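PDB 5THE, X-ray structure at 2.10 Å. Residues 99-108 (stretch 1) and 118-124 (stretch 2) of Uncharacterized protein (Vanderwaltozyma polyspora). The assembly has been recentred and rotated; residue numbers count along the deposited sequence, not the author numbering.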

# COMPACT_ATOMS: atom_id res chain seq x y z
N LEU A 99 -15.36 10.89 -24.57
CA LEU A 99 -14.94 11.15 -23.20
C LEU A 99 -16.12 11.58 -22.34
O LEU A 99 -16.23 11.16 -21.19
CB LEU A 99 -13.83 12.19 -23.18
CG LEU A 99 -13.26 12.60 -21.81
CD1 LEU A 99 -12.83 11.37 -21.01
CD2 LEU A 99 -12.09 13.57 -22.02
N ASP A 100 -17.02 12.43 -22.87
CA ASP A 100 -18.24 12.77 -22.15
C ASP A 100 -19.04 11.52 -21.80
O ASP A 100 -19.54 11.38 -20.67
CB ASP A 100 -19.10 13.71 -22.98
CG ASP A 100 -18.50 15.08 -23.10
OD1 ASP A 100 -17.86 15.51 -22.11
OD2 ASP A 100 -18.64 15.71 -24.16
N ILE A 101 -19.20 10.63 -22.77
CA ILE A 101 -19.94 9.40 -22.53
C ILE A 101 -19.27 8.56 -21.45
O ILE A 101 -19.92 8.06 -20.53
CB ILE A 101 -20.09 8.62 -23.85
CG1 ILE A 101 -21.07 9.38 -24.76
CG2 ILE A 101 -20.56 7.20 -23.59
CD1 ILE A 101 -20.98 9.01 -26.22
N SER A 102 -17.94 8.43 -21.53
CA SER A 102 -17.23 7.63 -20.53
C SER A 102 -17.33 8.24 -19.14
O SER A 102 -17.46 7.52 -18.15
CB SER A 102 -15.76 7.47 -20.93
OG SER A 102 -15.65 6.60 -22.04
N MET A 103 -17.29 9.57 -19.05
CA MET A 103 -17.41 10.24 -17.76
C MET A 103 -18.79 10.02 -17.17
O MET A 103 -18.94 9.85 -15.95
CB MET A 103 -17.14 11.74 -17.91
CG MET A 103 -15.68 12.08 -18.22
SD MET A 103 -14.55 11.46 -16.97
CE MET A 103 -14.85 12.65 -15.65
N ASP A 104 -19.82 10.00 -18.01
CA ASP A 104 -21.17 9.80 -17.51
C ASP A 104 -21.38 8.36 -17.07
O ASP A 104 -22.01 8.10 -16.03
CB ASP A 104 -22.19 10.18 -18.58
CG ASP A 104 -23.60 10.17 -18.05
OD1 ASP A 104 -23.97 11.16 -17.39
OD2 ASP A 104 -24.33 9.18 -18.28
N LYS A 105 -20.89 7.41 -17.86
CA LYS A 105 -20.99 6.01 -17.45
C LYS A 105 -20.19 5.77 -16.17
O LYS A 105 -20.64 5.03 -15.28
CB LYS A 105 -20.51 5.12 -18.59
CG LYS A 105 -20.32 3.65 -18.24
CD LYS A 105 -21.58 2.85 -18.45
CE LYS A 105 -21.26 1.37 -18.56
NZ LYS A 105 -20.24 0.93 -17.57
N PHE A 106 -19.01 6.38 -16.06
CA PHE A 106 -18.22 6.27 -14.84
C PHE A 106 -19.02 6.73 -13.62
O PHE A 106 -19.14 6.00 -12.63
CB PHE A 106 -16.93 7.08 -14.96
CG PHE A 106 -16.07 7.02 -13.73
CD1 PHE A 106 -15.25 5.94 -13.49
CD2 PHE A 106 -16.12 8.04 -12.79
CE1 PHE A 106 -14.46 5.87 -12.34
CE2 PHE A 106 -15.34 7.99 -11.64
CZ PHE A 106 -14.51 6.91 -11.41
N ALA A 107 -19.56 7.95 -13.67
CA ALA A 107 -20.27 8.49 -12.51
C ALA A 107 -21.42 7.56 -12.09
O ALA A 107 -21.58 7.27 -10.90
CB ALA A 107 -20.80 9.89 -12.82
N SER A 108 -22.20 7.07 -13.05
CA SER A 108 -23.34 6.25 -12.66
C SER A 108 -22.88 4.86 -12.21
O SER A 108 -23.46 4.29 -11.28
CB SER A 108 -24.36 6.15 -13.79
OG SER A 108 -23.79 5.55 -14.93
N ASN A 118 -20.08 14.53 -9.49
CA ASN A 118 -20.68 15.45 -10.45
C ASN A 118 -19.67 15.60 -11.58
O ASN A 118 -18.56 16.09 -11.36
CB ASN A 118 -20.99 16.78 -9.76
CG ASN A 118 -21.44 17.88 -10.72
OD1 ASN A 118 -21.65 17.66 -11.91
ND2 ASN A 118 -21.60 19.08 -10.18
N VAL A 119 -20.04 15.14 -12.78
CA VAL A 119 -19.11 15.17 -13.92
C VAL A 119 -19.61 16.15 -14.98
O VAL A 119 -19.36 15.97 -16.17
CB VAL A 119 -18.93 13.77 -14.55
CG1 VAL A 119 -18.29 12.81 -13.57
CG2 VAL A 119 -20.27 13.23 -15.03
N SER A 120 -20.33 17.18 -14.54
CA SER A 120 -20.92 18.12 -15.49
C SER A 120 -19.89 19.09 -16.06
O SER A 120 -20.05 19.56 -17.19
CB SER A 120 -22.07 18.89 -14.82
OG SER A 120 -21.60 19.62 -13.70
N GLY A 121 -18.82 19.38 -15.32
CA GLY A 121 -17.75 20.19 -15.87
C GLY A 121 -17.21 19.60 -17.17
O GLY A 121 -16.87 18.42 -17.21
N LYS A 122 -17.16 20.41 -18.22
CA LYS A 122 -16.69 19.92 -19.51
C LYS A 122 -15.23 19.46 -19.42
O LYS A 122 -14.41 20.14 -18.78
CB LYS A 122 -16.82 21.03 -20.56
CG LYS A 122 -16.51 20.59 -21.98
CD LYS A 122 -17.56 19.61 -22.49
CE LYS A 122 -17.25 19.15 -23.92
NZ LYS A 122 -18.22 18.13 -24.42
N PRO A 123 -14.88 18.33 -20.03
CA PRO A 123 -13.47 17.92 -20.06
C PRO A 123 -12.57 18.95 -20.73
O PRO A 123 -12.96 19.62 -21.69
CB PRO A 123 -13.50 16.61 -20.87
CG PRO A 123 -14.86 16.06 -20.60
CD PRO A 123 -15.77 17.27 -20.51
N ILE A 124 -11.35 19.05 -20.23
CA ILE A 124 -10.39 20.05 -20.69
C ILE A 124 -9.26 19.35 -21.42
O ILE A 124 -8.69 18.37 -20.91
CB ILE A 124 -9.85 20.88 -19.52
CG1 ILE A 124 -10.99 21.70 -18.91
CG2 ILE A 124 -8.68 21.73 -19.98
CD1 ILE A 124 -10.60 22.40 -17.66

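A helix brings every fourth residue or so to the same face, so an irregular segment can pack against it at points roughly one turn apart. The contact between residues 99-108 and 118-124 illustrates the principle on a small scale. The first stretch is helical throughout, part of a longer helix, and its backbone is held by the usual i to i+4 hydrogen bonds, from Met103 N to Leu99 O at 2.9 Å through to Ser108 N to Asp104 O at 3.2 Å. The helix meets its neighbour mostly through side chains, though Met103 O and Asp104 CA also come close to Val119; no backbone-to-backbone hydrogen bond joins the two stretches. The second stretch passes through a loop and approaches the helix at two points: the CA atoms of Met103 and Val119 lie 6.5 Å apart, and those of Asp100 and Pro123 7.3 Å. Between these points the chain swings outward, so that Ser120 and Gly121 make no contact with the helix.

The side chains follow the helical repeat. Leu99, Met103 and Ala107, spaced four residues apart, all direct their CA-to-CB bonds toward the loop. Val119 meets the last two: its CG1 lies 4.0 Å from Met103 CE and 3.9 Å from Ala107 CB, while its CG2 comes within 3.7 Å of Met103 O. The Ala107 methyl and the valine methyl are thus in van der Waals contact. Where the chain leaves Val119, Asn118 OD1 accepts hydrogen bonds from Ser120 N at 3.0 Å and from Ser120 OG at 2.7 Å, linking the residues on either side of Val119 in sequence. One turn before Met103, Leu99 CD2 rests 3.5 Å from Pro123 CB, a second apolar contact.

Asp100 adds a polar interaction beside these apolar ones. Its CA-to-CB bond points sideways, yet its carboxylate comes nearer the loop, where OD2 accepts a very short hydrogen bond of 2.5 Å from Lys122 NZ, within a salt bridge. Lys122 starts with its CA-to-CB bond pointing away, and its long side chain, with chi3 and chi4 both t, brings the ammonium group back to the helix; NZ is also hydrogen-bonded elsewhere in the structure. The other carboxylate oxygen, Asp100 OD1, lies 3.2 Å from Pro123 CD, so the aspartate touches two consecutive loop residues. The contact buries just 353 Å² in all, yet it combines helix-spaced apolar packing with a single charged pair.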